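Local coordinates for histidinol dehydrogenase (Elizabethkingia anophelis NUHP1, PDB 6AN0) that catalyses the NAD-dependent oxidation of L-histidinol, probably through L-histidinaldehyde to L-histidine, the last step of histidine biosynthesis, with the help of a zinc ion, at the interface of chains A and B. Residues are numbered along the deposited sequence; one frame, centred on the assembly and turned at random. Chains: chain A/B, Histidinol dehydrogenase.

Contact 1: the interface of chains A and B. Residues chain A 411, 414-415, 418, 420, 423; chain B 139-142, 265, 365.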
loop_
_atom_site.group_PDB
_atom_site.type_symbol
_atom_site.label_atom_id
_atom_site.label_comp_id
_atom_site.label_asym_id
_atom_site.label_seq_id
_atom_site.Cartn_x
_atom_site.Cartn_y
_atom_site.Cartn_z
ATOM N N ILE A 411 4.359 -4.481 -30.686
ATOM C CA ILE A 411 4.912 -5.329 -29.625
ATOM C C ILE A 411 6.155 -6.064 -30.119
ATOM O O ILE A 411 7.183 -6.124 -29.430
ATOM C CB ILE A 411 3.846 -6.321 -29.129
ATOM C CG1 ILE A 411 2.664 -5.577 -28.512
ATOM C CG2 ILE A 411 4.461 -7.323 -28.122
ATOM C CD1 ILE A 411 1.437 -6.433 -28.367
ATOM N N MET A 414 9.155 -3.800 -30.069
ATOM C CA MET A 414 9.653 -3.514 -28.726
ATOM C C MET A 414 10.314 -4.744 -28.112
ATOM O O MET A 414 11.349 -4.632 -27.444
ATOM C CB MET A 414 8.514 -2.998 -27.842
ATOM C CG MET A 414 8.201 -1.520 -28.101
ATOM S SD MET A 414 6.748 -0.964 -27.218
ATOM C CE MET A 414 5.460 -1.957 -27.942
ATOM N N ALA A 415 9.744 -5.925 -28.344
ATOM C CA ALA A 415 10.368 -7.148 -27.845
ATOM C C ALA A 415 11.739 -7.355 -28.481
ATOM O O ALA A 415 12.694 -7.729 -27.795
ATOM C CB ALA A 415 9.458 -8.347 -28.113
ATOM N N GLU A 418 14.175 -5.114 -26.751
ATOM C CA GLU A 418 14.537 -5.674 -25.454
ATOM C C GLU A 418 15.231 -7.028 -25.572
ATOM O O GLU A 418 15.519 -7.650 -24.541
ATOM C CB GLU A 418 13.292 -5.793 -24.558
ATOM C CG GLU A 418 12.646 -4.432 -24.207
ATOM C CD GLU A 418 11.662 -4.493 -23.036
ATOM O OE1 GLU A 418 11.188 -5.599 -22.698
ATOM O OE2 GLU A 418 11.364 -3.426 -22.444
ATOM N N LEU A 420 14.112 -9.957 -26.503
ATOM C CA LEU A 420 13.269 -10.996 -25.902
ATOM C C LEU A 420 12.522 -11.719 -27.023
ATOM O O LEU A 420 11.362 -11.427 -27.314
ATOM C CB LEU A 420 12.322 -10.403 -24.882
ATOM C CG LEU A 420 13.002 -9.850 -23.623
ATOM C CD1 LEU A 420 11.984 -9.251 -22.649
ATOM C CD2 LEU A 420 13.818 -10.935 -22.938
ATOM N N HIS A 423 9.138 -13.409 -26.389
ATOM C CA HIS A 423 8.074 -12.411 -26.309
ATOM C C HIS A 423 7.580 -12.036 -27.697
ATOM O O HIS A 423 6.370 -11.932 -27.933
ATOM C CB HIS A 423 8.569 -11.164 -25.570
ATOM C CG HIS A 423 8.564 -11.293 -24.079
ATOM N ND1 HIS A 423 9.437 -12.117 -23.398
ATOM C CD2 HIS A 423 7.799 -10.691 -23.135
ATOM C CE1 HIS A 423 9.213 -12.013 -22.099
ATOM N NE2 HIS A 423 8.222 -11.157 -21.914
ATOM N N PRO B 139 17.773 -3.323 -22.725
ATOM C CA PRO B 139 17.074 -2.291 -21.948
ATOM C C PRO B 139 15.606 -2.645 -21.766
ATOM O O PRO B 139 14.861 -2.746 -22.743
ATOM C CB PRO B 139 17.246 -1.033 -22.809
ATOM C CG PRO B 139 17.280 -1.575 -24.218
ATOM C CD PRO B 139 17.937 -2.939 -24.140
ATOM N N LEU B 140 15.183 -2.832 -20.515
ATOM C CA LEU B 140 13.755 -2.990 -20.241
ATOM C C LEU B 140 13.116 -1.607 -20.093
ATOM O O LEU B 140 12.626 -1.208 -19.038
ATOM C CB LEU B 140 13.514 -3.868 -19.019
ATOM C CG LEU B 140 13.803 -5.376 -19.144
ATOM C CD1 LEU B 140 12.887 -6.193 -18.236
ATOM C CD2 LEU B 140 13.727 -5.888 -20.584
ATOM N N PHE B 141 13.143 -0.862 -21.203
ATOM C CA PHE B 141 12.589 0.485 -21.251
ATOM C C PHE B 141 11.067 0.504 -21.128
ATOM O O PHE B 141 10.495 1.563 -20.858
ATOM C CB PHE B 141 13.002 1.171 -22.560
ATOM C CG PHE B 141 12.546 0.436 -23.790
ATOM C CD1 PHE B 141 11.285 0.656 -24.322
ATOM C CD2 PHE B 141 13.365 -0.507 -24.385
ATOM C CE1 PHE B 141 10.857 -0.044 -25.420
ATOM C CE2 PHE B 141 12.948 -1.201 -25.496
ATOM C CZ PHE B 141 11.692 -0.967 -26.015
ATOM N N SER B 142 10.394 -0.627 -21.358
ATOM C CA SER B 142 8.941 -0.645 -21.181
ATOM C C SER B 142 8.556 -0.313 -19.740
ATOM O O SER B 142 7.495 0.276 -19.492
ATOM C CB SER B 142 8.378 -2.010 -21.597
ATOM O OG SER B 142 8.999 -3.068 -20.866
ATOM N N GLU B 265 11.832 -17.225 -20.593
ATOM C CA GLU B 265 13.057 -16.582 -21.050
ATOM C C GLU B 265 13.427 -15.351 -20.228
ATOM O O GLU B 265 14.510 -14.791 -20.448
ATOM C CB GLU B 265 12.932 -16.200 -22.528
ATOM C CG GLU B 265 12.233 -14.864 -22.736
ATOM C CD GLU B 265 12.200 -14.423 -24.193
ATOM O OE1 GLU B 265 12.960 -14.978 -25.011
ATOM O OE2 GLU B 265 11.405 -13.509 -24.518
ATOM N N TYR B 365 3.805 -5.037 -22.868
ATOM C CA TYR B 365 4.271 -3.934 -23.697
ATOM C C TYR B 365 3.212 -2.886 -23.999
ATOM O O TYR B 365 3.491 -1.688 -23.858
ATOM C CB TYR B 365 4.835 -4.462 -25.024
ATOM C CG TYR B 365 6.176 -5.132 -24.881
ATOM C CD1 TYR B 365 7.321 -4.384 -24.631
ATOM C CD2 TYR B 365 6.299 -6.511 -24.999
ATOM C CE1 TYR B 365 8.555 -4.995 -24.503
ATOM C CE2 TYR B 365 7.523 -7.129 -24.874
ATOM C CZ TYR B 365 8.646 -6.370 -24.616
ATOM O OH TYR B 365 9.865 -6.994 -24.487
#
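A:Glu418, just beyond helix 401-417, reaches tip to tip toward B:Tyr365, and its carboxylate is gripped at both oxygens by chain B. The phenol OH of B:Tyr365 gives a 2.6 Å hydrogen bond to A:Glu418 OE1, arriving from well above the carboxylate plane. The other oxygen takes two bonds at the start of helix 142-154: B:Ser142 OG lies 2.9 Å from A:Glu418 OE2 on its syn side, and the backbone N of B:Ser142 approaches OE2 at 3.2 Å. This is the tight part. B:Leu140 CD2 presses on A:Glu418 CD (3.5 Å), the ring of B:Phe141 sets its CE2 against A:Glu418 CG and turns its face to OE2, and A:Ala415 CA backs the tyrosine hydroxyl. Packing is looser beside this, between A:Met414 CG and B:Phe141 CE1 (4.1 Å), and B:Pro139 is poorly ordered. In this family, residues of the swapped tail complete the neighbour's active site, and A:Glu418 and A:His423 probably bind substrate there, A:His423 also zinc. B:Glu265, its CG between backbone N and carbonyl carbon (chi1 84°), brings OE2 to A:His423, where the backbone N donates from above the carboxylate plane. The imidazole, nearly coplanar with that carboxylate, points ND1 at the anti lone pair of B:Glu265 OE2, 2.7 Å away and almost straight (173° at H).

Contact 2: the interface of chains A and B. Residues chain A 92, 361-362, 365-367; chain B 407, 410-411, 414.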
loop_
_atom_site.group_PDB
_atom_site.type_symbol
_atom_site.label_atom_id
_atom_site.label_comp_id
_atom_site.label_asym_id
_atom_site.label_seq_id
_atom_site.Cartn_x
_atom_site.Cartn_y
_atom_site.Cartn_z
ATOM N N MET A 92 -25.160 3.826 15.895
ATOM C CA MET A 92 -25.150 5.063 15.119
ATOM C C MET A 92 -23.816 5.246 14.406
ATOM O O MET A 92 -23.770 5.574 13.214
ATOM C CB MET A 92 -25.437 6.249 16.043
ATOM C CG MET A 92 -25.455 7.610 15.371
ATOM S SD MET A 92 -23.828 8.396 15.314
ATOM C CE MET A 92 -23.545 8.745 17.056
ATOM N N SER A 361 -13.104 14.817 17.292
ATOM C CA SER A 361 -13.818 13.739 17.976
ATOM C C SER A 361 -14.887 13.116 17.091
ATOM O O SER A 361 -15.119 11.905 17.159
ATOM C CB SER A 361 -14.454 14.257 19.270
ATOM O OG SER A 361 -13.455 14.704 20.155
ATOM N N ALA A 362 -15.546 13.921 16.245
ATOM C CA ALA A 362 -16.574 13.365 15.363
ATOM C C ALA A 362 -15.976 12.384 14.360
ATOM O O ALA A 362 -16.553 11.321 14.098
ATOM C CB ALA A 362 -17.323 14.488 14.638
ATOM N N TYR A 365 -14.985 9.052 16.010
ATOM C CA TYR A 365 -16.033 8.158 16.482
ATOM C C TYR A 365 -17.128 7.883 15.463
ATOM O O TYR A 365 -17.493 6.716 15.269
ATOM C CB TYR A 365 -16.677 8.715 17.760
ATOM C CG TYR A 365 -15.801 8.588 18.977
ATOM C CD1 TYR A 365 -15.577 7.349 19.566
ATOM C CD2 TYR A 365 -15.198 9.707 19.539
ATOM C CE1 TYR A 365 -14.776 7.229 20.686
ATOM C CE2 TYR A 365 -14.399 9.598 20.655
ATOM C CZ TYR A 365 -14.182 8.358 21.220
ATOM O OH TYR A 365 -13.378 8.255 22.331
ATOM N N ALA A 366 -17.689 8.911 14.820
ATOM C CA ALA A 366 -19.035 8.725 14.276
ATOM C C ALA A 366 -19.342 9.341 12.915
ATOM O O ALA A 366 -20.387 8.994 12.356
ATOM C CB ALA A 366 -20.069 9.262 15.277
ATOM N N SER A 367 -18.518 10.245 12.370
ATOM C CA SER A 367 -18.899 10.906 11.116
ATOM C C SER A 367 -18.961 9.924 9.952
ATOM O O SER A 367 -19.787 10.086 9.041
ATOM C CB SER A 367 -17.931 12.044 10.796
ATOM O OG SER A 367 -16.674 11.543 10.366
ATOM N N ILE B 407 -25.146 13.969 15.714
ATOM C CA ILE B 407 -24.256 12.889 16.139
ATOM C C ILE B 407 -23.559 13.185 17.459
ATOM O O ILE B 407 -22.919 12.286 18.028
ATOM C CB ILE B 407 -23.198 12.576 15.061
ATOM C CG1 ILE B 407 -22.277 13.776 14.817
ATOM C CG2 ILE B 407 -23.877 12.150 13.781
ATOM C CD1 ILE B 407 -21.103 13.466 13.857
ATOM N N GLY B 410 -24.227 10.986 20.781
ATOM C CA GLY B 410 -23.643 9.657 20.643
ATOM C C GLY B 410 -22.132 9.647 20.818
ATOM O O GLY B 410 -21.584 8.763 21.479
ATOM N N ILE B 411 -21.440 10.615 20.207
ATOM C CA ILE B 411 -19.989 10.743 20.376
ATOM C C ILE B 411 -19.632 10.904 21.852
ATOM O O ILE B 411 -18.704 10.261 22.363
ATOM C CB ILE B 411 -19.462 11.929 19.550
ATOM C CG1 ILE B 411 -19.703 11.696 18.060
ATOM C CG2 ILE B 411 -17.961 12.171 19.841
ATOM C CD1 ILE B 411 -19.579 12.948 17.238
ATOM N N MET B 414 -19.685 7.581 23.609
ATOM C CA MET B 414 -18.564 6.714 23.260
ATOM C C MET B 414 -17.259 7.238 23.852
ATOM O O MET B 414 -16.428 6.456 24.329
ATOM C CB MET B 414 -18.464 6.571 21.739
ATOM C CG MET B 414 -19.483 5.571 21.180
ATOM S SD MET B 414 -19.506 5.545 19.392
ATOM C CE MET B 414 -20.045 7.195 18.995
#
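B:Ile411 sets CG1 anti to its carbonyl carbon (chi1 -63°) with the chain extended beyond it (chi2 164°), which carries CD1 to A:Ala362 and leaves CG2 to lie against A:Tyr365. The two sides are elements of the histidinol dehydrogenase fold: helix 401-417 of chain B's tail, and helix 360-365 of chain A, which also holds A:Asp364, a zinc ligand. B:Ile411 CD1 meets A:Ala362 CA at 3.6 Å, and its CG1 touches the methyl CB of A:Ala366 at 3.7 Å. The CG2 branch sits off the ring's rim, 3.7 Å from A:Tyr365 CD2. On the same side of the ring, B:Met414 slides past the tyrosine in the opposite direction, its CB over the face near A:Tyr365 CD1 at 3.7 Å. Bending at chi3 (-63°) turns the methyl CE of B:Met414 back to A:Tyr365 CB. Two side chains about a helical turn apart thus back one side of the ring. One turn earlier, B:Ile407 points CD1 at A:Ala362 CB, 4.0 Å away. A:Met92 comes from helix 84-102 and crosses B:Ile407 at about a right angle. Its SD faces B:Ile407 CG2, while its CE lies 3.7 Å from B:Gly410 CA, where the helix has no side chain.

Contact 3: the interface of chains A and B. Residues chain A 117, 397, 404, 407, 411, 427; chain B 359, 361-363, 366-367.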
loop_
_atom_site.group_PDB
_atom_site.type_symbol
_atom_site.label_atom_id
_atom_site.label_comp_id
_atom_site.label_asym_id
_atom_site.label_seq_id
_atom_site.Cartn_x
_atom_site.Cartn_y
_atom_site.Cartn_z
ATOM N N VAL A 117 -8.937 -4.219 -28.190
ATOM C CA VAL A 117 -8.194 -4.404 -26.957
ATOM C C VAL A 117 -9.033 -3.803 -25.843
ATOM O O VAL A 117 -9.153 -2.576 -25.751
ATOM C CB VAL A 117 -6.808 -3.748 -27.007
ATOM C CG1 VAL A 117 -6.079 -3.968 -25.688
ATOM C CG2 VAL A 117 -6.001 -4.274 -28.207
ATOM N N GLN A 397 -7.551 -8.230 -19.306
ATOM C CA GLN A 397 -7.643 -7.774 -20.687
ATOM C C GLN A 397 -8.091 -8.899 -21.600
ATOM O O GLN A 397 -7.746 -10.066 -21.398
ATOM C CB GLN A 397 -6.318 -7.204 -21.173
ATOM C CG GLN A 397 -5.217 -8.179 -21.122
ATOM C CD GLN A 397 -3.915 -7.491 -21.314
ATOM O OE1 GLN A 397 -3.404 -7.415 -22.436
ATOM N NE2 GLN A 397 -3.374 -6.939 -20.230
ATOM N N ILE A 404 -5.080 -8.114 -31.822
ATOM C CA ILE A 404 -3.673 -8.505 -31.898
ATOM C C ILE A 404 -3.080 -8.121 -33.251
ATOM O O ILE A 404 -1.894 -7.787 -33.341
ATOM C CB ILE A 404 -3.497 -10.008 -31.583
ATOM C CG1 ILE A 404 -2.021 -10.345 -31.331
ATOM C CG2 ILE A 404 -4.056 -10.895 -32.691
ATOM C CD1 ILE A 404 -1.402 -9.574 -30.167
ATOM N N ILE A 407 -2.122 -4.177 -32.441
ATOM C CA ILE A 407 -0.968 -3.831 -31.612
ATOM C C ILE A 407 0.195 -4.795 -31.791
ATOM O O ILE A 407 1.298 -4.522 -31.291
ATOM C CB ILE A 407 -1.350 -3.761 -30.119
ATOM C CG1 ILE A 407 -1.818 -5.123 -29.598
ATOM C CG2 ILE A 407 -2.413 -2.709 -29.908
ATOM C CD1 ILE A 407 -2.067 -5.145 -28.070
ATOM N N ILE A 411 4.359 -4.481 -30.686
ATOM C CA ILE A 411 4.912 -5.329 -29.625
ATOM C C ILE A 411 6.155 -6.064 -30.119
ATOM O O ILE A 411 7.183 -6.124 -29.430
ATOM C CB ILE A 411 3.846 -6.321 -29.129
ATOM C CG1 ILE A 411 2.664 -5.577 -28.512
ATOM C CG2 ILE A 411 4.461 -7.323 -28.122
ATOM C CD1 ILE A 411 1.437 -6.433 -28.367
ATOM N N VAL A 427 3.593 -13.236 -30.052
ATOM C CA VAL A 427 2.751 -12.452 -30.957
ATOM C C VAL A 427 2.772 -13.049 -32.361
ATOM O O VAL A 427 1.726 -13.234 -32.993
ATOM C CB VAL A 427 3.211 -10.979 -30.973
ATOM C CG1 VAL A 427 2.440 -10.173 -32.049
ATOM C CG2 VAL A 427 3.062 -10.341 -29.606
ATOM N N CYS B 359 -2.183 -12.540 -25.440
ATOM C CA CYS B 359 -0.901 -13.057 -24.980
ATOM C C CYS B 359 -0.321 -12.153 -23.895
ATOM O O CYS B 359 -0.662 -10.974 -23.774
ATOM C CB CYS B 359 0.090 -13.219 -26.139
ATOM S SG CYS B 359 0.457 -11.716 -27.071
ATOM N N SER B 361 2.718 -11.087 -23.664
ATOM C CA SER B 361 3.554 -10.053 -24.272
ATOM C C SER B 361 2.779 -8.768 -24.519
ATOM O O SER B 361 3.336 -7.673 -24.388
ATOM C CB SER B 361 4.153 -10.557 -25.589
ATOM O OG SER B 361 4.989 -11.663 -25.348
ATOM N N ALA B 362 1.489 -8.873 -24.869
ATOM C CA ALA B 362 0.698 -7.663 -25.102
ATOM C C ALA B 362 0.545 -6.842 -23.826
ATOM O O ALA B 362 0.649 -5.610 -23.854
ATOM C CB ALA B 362 -0.676 -8.025 -25.679
ATOM N N GLY B 363 0.292 -7.502 -22.696
ATOM C CA GLY B 363 0.225 -6.774 -21.439
ATOM C C GLY B 363 1.584 -6.256 -21.007
ATOM O O GLY B 363 1.688 -5.174 -20.421
ATOM N N ALA B 366 2.013 -3.281 -24.436
ATOM C CA ALA B 366 1.216 -2.326 -25.207
ATOM C C ALA B 366 -0.288 -2.292 -24.956
ATOM O O ALA B 366 -0.922 -1.342 -25.427
ATOM C CB ALA B 366 1.436 -2.571 -26.707
ATOM N N SER B 367 -0.893 -3.274 -24.277
ATOM C CA SER B 367 -2.355 -3.273 -24.155
ATOM C C SER B 367 -2.856 -2.090 -23.336
ATOM O O SER B 367 -3.947 -1.563 -23.600
ATOM C CB SER B 367 -2.841 -4.584 -23.538
ATOM O OG SER B 367 -2.539 -4.643 -22.152
HETATM O O HOH W 1 -3.119 -9.577 -24.241
#
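Helix 360-365 of chain B, with the segments just before and after it, carries part of the zinc site of histidinol dehydrogenase and here docks onto strand 391-399 and tail helices 401-417 and 421-435 of chain A. The polar end is A:Gln397 against B:Ser367. The glutamine places CG between its backbone N and carbonyl carbon and then runs out extended, bringing the side-chain amide up to the serine hydroxyl. B:Ser367 OG donates to A:Gln397 OE1 at 2.9 Å, but from above the amide plane and at only 95° to the C=O, well away from a lone pair. The same OG lies 3.1 Å from A:Gln397 NE2; it sits above the amide beside both its O and N ends, and any bond from NE2 would be strongly bent. Water 1 ties the amide oxygen to chain B a second time, 2.8 Å from A:Gln397 OE1 and 2.9 Å from the backbone O of B:Cys359. A:Val117 CG1 grazes B:Ser367 CB at 3.9 Å. At the other end B:Cys359, SG between backbone N and carbonyl carbon (chi1 58°), turns its sulfur to the tail helices, where A:Val427 CG2 lies 3.9 Å from SG and A:Ile404 CD1 4.2 Å. A:Val427 CG2 also approaches B:Ser361 CB, and A:Ile411 CG2 lies over the backbone O of B:Ser361 at 3.9 Å.

Contact 4: the interface of chains A and B. Residues chain A 399-401, 404, 429-430, 433-434; chain B 255, 356-357.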
loop_
_atom_site.group_PDB
_atom_site.type_symbol
_atom_site.label_atom_id
_atom_site.label_comp_id
_atom_site.label_asym_id
_atom_site.label_seq_id
_atom_site.Cartn_x
_atom_site.Cartn_y
_atom_site.Cartn_z
ATOM N N VAL A 399 -8.014 -9.431 -25.722
ATOM C CA VAL A 399 -7.560 -8.962 -27.028
ATOM C C VAL A 399 -8.171 -9.859 -28.090
ATOM O O VAL A 399 -8.052 -11.087 -28.009
ATOM C CB VAL A 399 -6.022 -8.980 -27.106
ATOM C CG1 VAL A 399 -5.534 -8.498 -28.464
ATOM C CG2 VAL A 399 -5.437 -8.148 -25.982
ATOM N N THR A 400 -8.841 -9.256 -29.080
ATOM C CA THR A 400 -9.458 -10.009 -30.163
ATOM C C THR A 400 -8.449 -10.273 -31.283
ATOM O O THR A 400 -7.303 -9.818 -31.250
ATOM C CB THR A 400 -10.674 -9.267 -30.728
ATOM O OG1 THR A 400 -10.239 -8.069 -31.380
ATOM C CG2 THR A 400 -11.671 -8.912 -29.631
ATOM N N LYS A 401 -8.891 -11.001 -32.312
ATOM C CA LYS A 401 -8.034 -11.234 -33.474
ATOM C C LYS A 401 -7.672 -9.918 -34.159
ATOM O O LYS A 401 -6.514 -9.705 -34.540
ATOM C CB LYS A 401 -8.728 -12.176 -34.465
ATOM N N ILE A 404 -5.080 -8.114 -31.822
ATOM C CA ILE A 404 -3.673 -8.505 -31.898
ATOM C C ILE A 404 -3.080 -8.121 -33.251
ATOM O O ILE A 404 -1.894 -7.787 -33.341
ATOM C CB ILE A 404 -3.497 -10.008 -31.583
ATOM C CG1 ILE A 404 -2.021 -10.345 -31.331
ATOM C CG2 ILE A 404 -4.056 -10.895 -32.691
ATOM C CD1 ILE A 404 -1.402 -9.574 -30.167
ATOM N N VAL A 429 3.109 -15.999 -33.600
ATOM C CA VAL A 429 2.305 -17.185 -33.897
ATOM C C VAL A 429 0.825 -16.839 -34.045
ATOM O O VAL A 429 0.116 -17.459 -34.849
ATOM C CB VAL A 429 2.526 -18.288 -32.845
ATOM C CG1 VAL A 429 3.967 -18.760 -32.887
ATOM C CG2 VAL A 429 2.128 -17.812 -31.438
ATOM N N ARG A 430 0.331 -15.850 -33.301
ATOM C CA ARG A 430 -1.054 -15.419 -33.500
ATOM C C ARG A 430 -1.236 -14.766 -34.868
ATOM O O ARG A 430 -2.186 -15.082 -35.594
ATOM C CB ARG A 430 -1.489 -14.457 -32.391
ATOM C CG ARG A 430 -2.166 -15.111 -31.189
ATOM C CD ARG A 430 -1.176 -15.313 -30.065
ATOM N NE ARG A 430 -1.788 -15.724 -28.799
ATOM C CZ ARG A 430 -1.085 -16.153 -27.754
ATOM N NH1 ARG A 430 0.239 -16.210 -27.842
ATOM N NH2 ARG A 430 -1.686 -16.517 -26.621
ATOM N N SER A 433 -1.203 -17.224 -37.698
ATOM C CA SER A 433 -2.396 -18.066 -37.676
ATOM C C SER A 433 -3.569 -17.385 -38.370
ATOM O O SER A 433 -4.303 -18.025 -39.131
ATOM C CB SER A 433 -2.753 -18.403 -36.230
ATOM O OG SER A 433 -3.921 -19.191 -36.153
ATOM N N LEU A 434 -3.760 -16.088 -38.116
ATOM C CA LEU A 434 -4.822 -15.336 -38.781
ATOM C C LEU A 434 -4.479 -15.062 -40.239
ATOM O O LEU A 434 -5.369 -15.054 -41.098
ATOM C CB LEU A 434 -5.070 -14.025 -38.037
ATOM C CG LEU A 434 -5.409 -14.167 -36.554
ATOM C CD1 LEU A 434 -5.230 -12.846 -35.802
ATOM C CD2 LEU A 434 -6.830 -14.694 -36.400
ATOM N N PHE B 255 0.100 -21.682 -29.293
ATOM C CA PHE B 255 0.024 -20.413 -28.569
ATOM C C PHE B 255 0.437 -20.594 -27.113
ATOM O O PHE B 255 1.193 -19.784 -26.562
ATOM C CB PHE B 255 -1.395 -19.833 -28.613
ATOM C CG PHE B 255 -1.883 -19.422 -29.978
ATOM C CD1 PHE B 255 -1.131 -19.624 -31.125
ATOM C CD2 PHE B 255 -3.140 -18.824 -30.101
ATOM C CE1 PHE B 255 -1.615 -19.243 -32.356
ATOM C CE2 PHE B 255 -3.628 -18.443 -31.331
ATOM C CZ PHE B 255 -2.869 -18.657 -32.466
ATOM N N ASN B 356 -7.727 -16.941 -26.541
ATOM C CA ASN B 356 -6.525 -17.386 -27.245
ATOM C C ASN B 356 -5.689 -16.247 -27.826
ATOM O O ASN B 356 -4.528 -16.469 -28.175
ATOM C CB ASN B 356 -6.900 -18.361 -28.372
ATOM C CG ASN B 356 -7.294 -19.732 -27.848
ATOM O OD1 ASN B 356 -7.097 -20.036 -26.669
ATOM N ND2 ASN B 356 -7.842 -20.572 -28.725
ATOM N N PHE B 357 -6.237 -15.046 -27.981
ATOM C CA PHE B 357 -5.466 -13.987 -28.613
ATOM C C PHE B 357 -4.947 -12.957 -27.615
ATOM O O PHE B 357 -4.347 -11.959 -28.024
ATOM C CB PHE B 357 -6.299 -13.351 -29.733
ATOM C CG PHE B 357 -6.584 -14.324 -30.844
ATOM C CD1 PHE B 357 -5.613 -14.602 -31.794
ATOM C CD2 PHE B 357 -7.773 -15.031 -30.881
ATOM C CE1 PHE B 357 -5.841 -15.532 -32.796
ATOM C CE2 PHE B 357 -8.007 -15.966 -31.879
ATOM C CZ PHE B 357 -7.040 -16.212 -32.835
HETATM O O HOH W 2 -8.576 -13.653 -26.902
#
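The polar contact is made by A:Arg430 of helix 421-435 and the backbone carbonyl of B:Asn356. The arginine NE donates to B:Asn356 O at 2.9 Å, lying in the carbonyl plane and meeting the oxygen at the guanidinium edge; NH2 adds a weak bond to the same atom. A water-mediated link runs alongside: water 2 is 2.8 Å from the backbone O of A:Val399 and 2.9 Å from the backbone N of B:Phe357. Ring contacts come next. The bend of A:Arg430 at chi2 (98°) lays CG over the face of B:Phe255, 3.9 Å from the ring centroid, and the guanidinium stays tilted by 24° to that ring with B:Phe255 CB over its face. A:Ser433 CB meets the edge of B:Phe255 at CZ (3.8 Å), and A:Val429 CG2 slides past its CD1. Apolar packing centres on B:Phe357, wedged between strand 391-399 and the two tail helices: its CD1 comes to A:Arg430 CG at about a right angle to the direction of B:Phe255 (3.5 Å), its CE1 meets A:Leu434 CD2 (3.8 Å), and its CB rests on A:Val399 O (3.3 Å). Held in the angle between two phenylalanines, A:Arg430 probably helps anchor the swapped C-terminal helices to the partner subunit.

Contacts 1, 3 and 4 form one continuous stretch where chain A's tail meets chain B: the centres of their C-alpha atoms lie about 12 Å (contacts 1 and 3), 10 Å (3 and 4) and 19 Å (1 and 4) apart. A:Ile411 joins contacts 1 and 3, and A:Ile404 joins 3 and 4. Contact 2, about 54 Å from contact 1, belongs to the two-fold related stretch, with chain B's helix 401-417 on chain A. Its centre is about 13 Å from A:His331, a predicted catalytic residue, consistent with each subunit helping to complete the other's active site.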